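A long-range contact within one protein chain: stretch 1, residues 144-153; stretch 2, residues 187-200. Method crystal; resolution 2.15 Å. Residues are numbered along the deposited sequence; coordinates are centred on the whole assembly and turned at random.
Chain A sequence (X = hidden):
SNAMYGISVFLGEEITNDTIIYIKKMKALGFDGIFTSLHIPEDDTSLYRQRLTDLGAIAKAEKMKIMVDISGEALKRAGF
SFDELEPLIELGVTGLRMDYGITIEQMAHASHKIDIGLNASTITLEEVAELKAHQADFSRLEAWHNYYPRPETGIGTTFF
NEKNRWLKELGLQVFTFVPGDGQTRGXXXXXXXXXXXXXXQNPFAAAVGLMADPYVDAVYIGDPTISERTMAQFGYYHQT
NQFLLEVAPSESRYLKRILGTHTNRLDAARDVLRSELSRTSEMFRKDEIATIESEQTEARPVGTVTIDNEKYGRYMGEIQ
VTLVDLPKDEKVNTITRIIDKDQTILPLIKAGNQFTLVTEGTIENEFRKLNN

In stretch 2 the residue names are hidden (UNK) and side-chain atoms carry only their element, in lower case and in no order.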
# COMPACT_ATOMS: atom_id res chain seq x y z
N TRP A 144 4.66 -3.77 14.53
CA TRP A 144 4.36 -4.35 13.21
C TRP A 144 3.29 -5.41 13.29
O TRP A 144 3.38 -6.37 14.08
CB TRP A 144 5.59 -5.01 12.58
CG TRP A 144 6.61 -4.08 12.10
CD1 TRP A 144 7.43 -3.30 12.87
CD2 TRP A 144 6.96 -3.81 10.73
NE1 TRP A 144 8.26 -2.57 12.07
CE2 TRP A 144 7.99 -2.85 10.75
CE3 TRP A 144 6.47 -4.26 9.50
CZ2 TRP A 144 8.59 -2.35 9.59
CZ3 TRP A 144 7.05 -3.76 8.32
CH2 TRP A 144 8.09 -2.82 8.38
N HIS A 145 2.27 -5.26 12.46
CA HIS A 145 1.29 -6.32 12.29
C HIS A 145 1.92 -7.44 11.49
O HIS A 145 2.94 -7.27 10.85
CB HIS A 145 0.09 -5.79 11.54
CG HIS A 145 -0.80 -4.96 12.40
ND1 HIS A 145 -1.74 -5.51 13.25
CD2 HIS A 145 -0.90 -3.62 12.54
CE1 HIS A 145 -2.38 -4.54 13.88
NE2 HIS A 145 -1.89 -3.38 13.46
N ASN A 146 1.30 -8.59 11.57
CA ASN A 146 1.70 -9.72 10.81
C ASN A 146 1.04 -9.72 9.45
O ASN A 146 0.17 -8.88 9.19
CB ASN A 146 1.27 -10.97 11.56
CG ASN A 146 2.01 -11.13 12.88
OD1 ASN A 146 3.17 -10.76 13.00
ND2 ASN A 146 1.35 -11.76 13.86
N TYR A 147 1.46 -10.65 8.59
CA TYR A 147 0.71 -10.96 7.36
C TYR A 147 0.22 -12.39 7.36
O TYR A 147 0.61 -13.20 8.20
CB TYR A 147 1.50 -10.65 6.09
CG TYR A 147 2.88 -11.24 6.05
CD1 TYR A 147 3.06 -12.61 5.89
CD2 TYR A 147 4.01 -10.44 6.15
CE1 TYR A 147 4.34 -13.19 5.85
CE2 TYR A 147 5.29 -11.00 6.11
CZ TYR A 147 5.44 -12.37 5.94
OH TYR A 147 6.68 -12.94 5.89
N TYR A 148 -0.67 -12.71 6.43
CA TYR A 148 -1.44 -13.95 6.54
C TYR A 148 -1.46 -14.67 5.22
O TYR A 148 -2.32 -14.35 4.39
CB TYR A 148 -2.85 -13.64 7.08
CG TYR A 148 -2.77 -13.01 8.44
CD1 TYR A 148 -2.65 -13.80 9.61
CD2 TYR A 148 -2.70 -11.64 8.57
CE1 TYR A 148 -2.51 -13.19 10.87
CE2 TYR A 148 -2.56 -11.04 9.81
CZ TYR A 148 -2.45 -11.81 10.94
OH TYR A 148 -2.33 -11.16 12.15
N PRO A 149 -0.54 -15.65 5.02
CA PRO A 149 -0.50 -16.46 3.80
C PRO A 149 -1.78 -17.26 3.54
O PRO A 149 -2.17 -17.41 2.39
CB PRO A 149 0.66 -17.44 4.03
CG PRO A 149 1.52 -16.83 5.10
CD PRO A 149 0.48 -16.10 5.99
N ARG A 150 -2.41 -17.79 4.60
CA ARG A 150 -3.55 -18.65 4.38
C ARG A 150 -4.82 -17.80 4.22
O ARG A 150 -5.19 -17.06 5.14
CB ARG A 150 -3.74 -19.67 5.52
CG ARG A 150 -4.88 -20.72 5.22
CD ARG A 150 -5.17 -21.56 6.44
NE ARG A 150 -6.31 -22.51 6.42
CZ ARG A 150 -7.60 -22.18 6.35
NH1 ARG A 150 -8.54 -23.13 6.41
NH2 ARG A 150 -7.97 -20.90 6.21
N PRO A 151 -5.52 -17.95 3.08
CA PRO A 151 -6.80 -17.25 2.88
C PRO A 151 -7.71 -17.42 4.09
O PRO A 151 -7.74 -18.52 4.69
CB PRO A 151 -7.39 -18.00 1.66
CG PRO A 151 -6.14 -18.23 0.83
CD PRO A 151 -5.19 -18.78 1.91
N GLU A 152 -8.44 -16.36 4.45
CA GLU A 152 -9.48 -16.41 5.49
C GLU A 152 -8.94 -16.24 6.89
O GLU A 152 -9.70 -16.32 7.85
CB GLU A 152 -10.34 -17.67 5.39
CG GLU A 152 -11.04 -17.81 4.04
CD GLU A 152 -11.47 -19.22 3.73
OE1 GLU A 152 -11.02 -20.17 4.42
OE2 GLU A 152 -12.28 -19.38 2.79
N THR A 153 -7.64 -15.93 7.03
CA THR A 153 -7.04 -15.84 8.36
C THR A 153 -6.56 -14.40 8.73
O THR A 153 -6.10 -14.16 9.85
CB THR A 153 -5.88 -16.87 8.52
OG1 THR A 153 -4.80 -16.49 7.64
CG2 THR A 153 -6.34 -18.29 8.22
N UNK A 187 4.05 -20.91 -0.05
CA UNK A 187 3.60 -21.99 -0.92
C UNK A 187 2.13 -21.86 -1.40
O UNK A 187 1.72 -22.59 -2.31
c UNK A 187 3.88 -21.25 1.38
c UNK A 187 3.60 -22.74 1.35
c UNK A 187 3.79 -23.23 -0.05
N UNK A 188 1.37 -20.92 -0.82
CA UNK A 188 -0.04 -20.75 -1.17
C UNK A 188 -0.29 -19.76 -2.30
O UNK A 188 -1.22 -19.94 -3.06
c UNK A 188 -0.96 -20.42 0.07
c UNK A 188 -0.72 -22.86 0.95
c UNK A 188 -0.67 -21.35 1.27
c UNK A 188 -2.47 -20.44 -0.32
N UNK A 189 0.55 -18.72 -2.44
CA UNK A 189 0.44 -17.75 -3.56
C UNK A 189 -0.88 -16.97 -3.58
O UNK A 189 -1.36 -16.56 -4.64
c UNK A 189 4.45 -20.44 -5.20
c UNK A 189 1.99 -19.13 -5.03
c UNK A 189 3.15 -18.42 -5.32
c UNK A 189 4.38 -19.06 -5.40
c UNK A 189 2.07 -20.50 -4.83
c UNK A 189 3.30 -21.17 -4.91
c UNK A 189 0.67 -18.42 -4.93
N UNK A 190 -1.45 -16.76 -2.40
CA UNK A 190 -2.69 -16.05 -2.25
C UNK A 190 -2.46 -14.63 -1.71
O UNK A 190 -3.43 -13.96 -1.31
c UNK A 190 -3.60 -16.80 -1.32
N UNK A 191 -1.21 -14.20 -1.67
CA UNK A 191 -0.90 -12.81 -1.23
C UNK A 191 -0.63 -12.79 0.26
O UNK A 191 -1.04 -13.70 0.96
N UNK A 192 0.05 -11.76 0.74
CA UNK A 192 0.38 -11.60 2.16
C UNK A 192 -0.24 -10.33 2.70
O UNK A 192 0.47 -9.34 3.01
c UNK A 192 1.90 -11.57 2.37
c UNK A 192 4.19 -12.72 2.18
c UNK A 192 2.16 -14.12 2.39
c UNK A 192 2.69 -12.81 1.86
N UNK A 193 -1.57 -10.34 2.86
CA UNK A 193 -2.18 -9.17 3.44
C UNK A 193 -2.11 -9.24 4.96
O UNK A 193 -1.96 -10.32 5.54
c UNK A 193 -3.87 -10.81 3.04
c UNK A 193 -3.64 -9.31 3.00
c UNK A 193 -2.56 -11.41 2.58
N UNK A 194 -2.24 -8.10 5.61
CA UNK A 194 -2.64 -8.04 7.01
C UNK A 194 -4.16 -8.18 7.17
O UNK A 194 -4.61 -8.96 7.97
o UNK A 194 -0.72 -6.72 7.68
c UNK A 194 -2.15 -6.72 7.65
c UNK A 194 -2.67 -6.53 9.05
N UNK A 195 -4.93 -7.37 6.44
CA UNK A 195 -6.38 -7.35 6.60
C UNK A 195 -6.96 -8.28 5.57
O UNK A 195 -6.60 -8.21 4.40
c UNK A 195 -6.45 -3.56 7.00
c UNK A 195 -6.67 -4.95 7.55
c UNK A 195 -7.77 -4.91 8.56
c UNK A 195 -6.94 -5.94 6.39
N UNK A 196 -7.85 -9.15 6.01
CA UNK A 196 -8.45 -10.12 5.08
C UNK A 196 -9.21 -9.44 3.94
O UNK A 196 -9.30 -10.00 2.87
c UNK A 196 -9.71 -12.41 4.99
c UNK A 196 -9.37 -11.10 5.81
o UNK A 196 -8.58 -13.76 3.39
c UNK A 196 -8.46 -13.13 4.45
o UNK A 196 -7.36 -13.04 5.07
N UNK A 197 -9.82 -8.27 4.19
CA UNK A 197 -10.55 -7.59 3.12
C UNK A 197 -9.64 -7.18 1.95
O UNK A 197 -10.11 -6.83 0.88
c UNK A 197 -11.31 -6.36 3.67
c UNK A 197 -11.13 -3.96 4.51
c UNK A 197 -10.14 -2.95 5.09
n UNK A 197 -10.80 -1.71 5.54
c UNK A 197 -10.34 -5.25 4.13
N UNK A 198 -8.32 -7.22 2.15
CA UNK A 198 -7.41 -6.90 1.08
C UNK A 198 -7.01 -8.09 0.22
O UNK A 198 -6.26 -7.93 -0.73
c UNK A 198 -6.50 -4.79 2.08
c UNK A 198 -6.19 -6.18 1.62
n UNK A 198 -7.32 -2.80 2.48
c UNK A 198 -6.23 -2.92 3.21
c UNK A 198 -7.51 -3.95 1.76
n UNK A 198 -5.72 -4.12 2.99
N UNK A 199 -7.51 -9.27 0.58
CA UNK A 199 -7.14 -10.51 -0.10
C UNK A 199 -7.54 -10.41 -1.56
O UNK A 199 -8.71 -10.22 -1.89
n UNK A 199 -6.24 -13.84 1.79
c UNK A 199 -6.38 -13.81 0.33
n UNK A 199 -5.09 -14.08 3.76
n UNK A 199 -3.95 -14.22 1.76
c UNK A 199 -5.08 -14.03 2.43
c UNK A 199 -7.83 -11.72 0.59
c UNK A 199 -7.63 -13.08 -0.13
N UNK A 200 -6.54 -10.56 -2.43
CA UNK A 200 -6.75 -10.52 -3.87
C UNK A 200 -7.18 -9.15 -4.38
O UNK A 200 -7.71 -9.06 -5.49
O HOH W 1 -0.39 -16.68 0.38

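Position 187 has three side-chain carbons closing a ring onto the backbone N: P187, entered through a cis peptide bond and making no contact with stretch 1. Position 188 carries four carbons, forked at the first, with one arm two carbons long. This is I188; its CG2 lies 3.9 Å from P151 CD. Position 189 shows one carbon and a six-carbon ring, F189, which points away.

Position 190 has a single carbon, 3.6 Å from P151 CG: A190, a small apolar group facing the proline ring. Position 191 has no side-chain atoms. It is G191, and its phi/psi of 92/159 would jam a CB against the carbonyl O of A190.

Position 192 has four carbons forked at the second, hence L192. CD1 sits over one face of the Y147 ring, 3.9 Å from its centroid in a CH-pi contact, while CD2 lies 3.9 Å from P149 CG; the fork lets one side chain meet both. At position 193 three carbons again close onto the backbone N: P193. Its carbonyl O accepts a weak hydrogen bond from Y148 N (2.9 Å) and lies 3.3 Å from Y147 CA in a CA-H...O contact.

Position 194 bears one carbon carrying an oxygen and a carbon, T194. OG1 donates to N146 O at 2.8 Å, and CG2 packs 3.8 Å from H145 CB. Position 195, four carbons forked at the second, is L195, directed away from stretch 1.

Position 196 has three carbons, the third with two oxygens: E196. Its OE2 accepts from E152 N at 2.8 Å, capturing an amide inside the type II turn from R150 to T153. Position 197, four carbons in a row ending in nitrogen, is K197, and position 198, one carbon and a five-membered ring of three carbons and two nitrogens, is H198; both are out of reach.

Position 199 has three carbons, a nitrogen, then a carbon with two more nitrogens: R199. NH2 and NH1 both donate to Y148 O, at 2.9 and 3.1 Å, and P151 CA lies over one guanidinium face. Position 200, without side-chain atoms, is G200; its positive phi favours glycine.

The contact joins a stretch without regular helix to a loop with a short 3-10 segment at 196-198. Side chains T194, E196 and R199 bind backbone groups of stretch 1, beside apolar packing. E196 and R199 form a salt bridge (OE1 to NH2, 2.8 Å). Water 1 accepts from A190 N (3.0 Å) and lies 2.8 Å from P149 O, linking the stretches.

Stretch 2 (187-200) PIFAGLPTLEKHRG
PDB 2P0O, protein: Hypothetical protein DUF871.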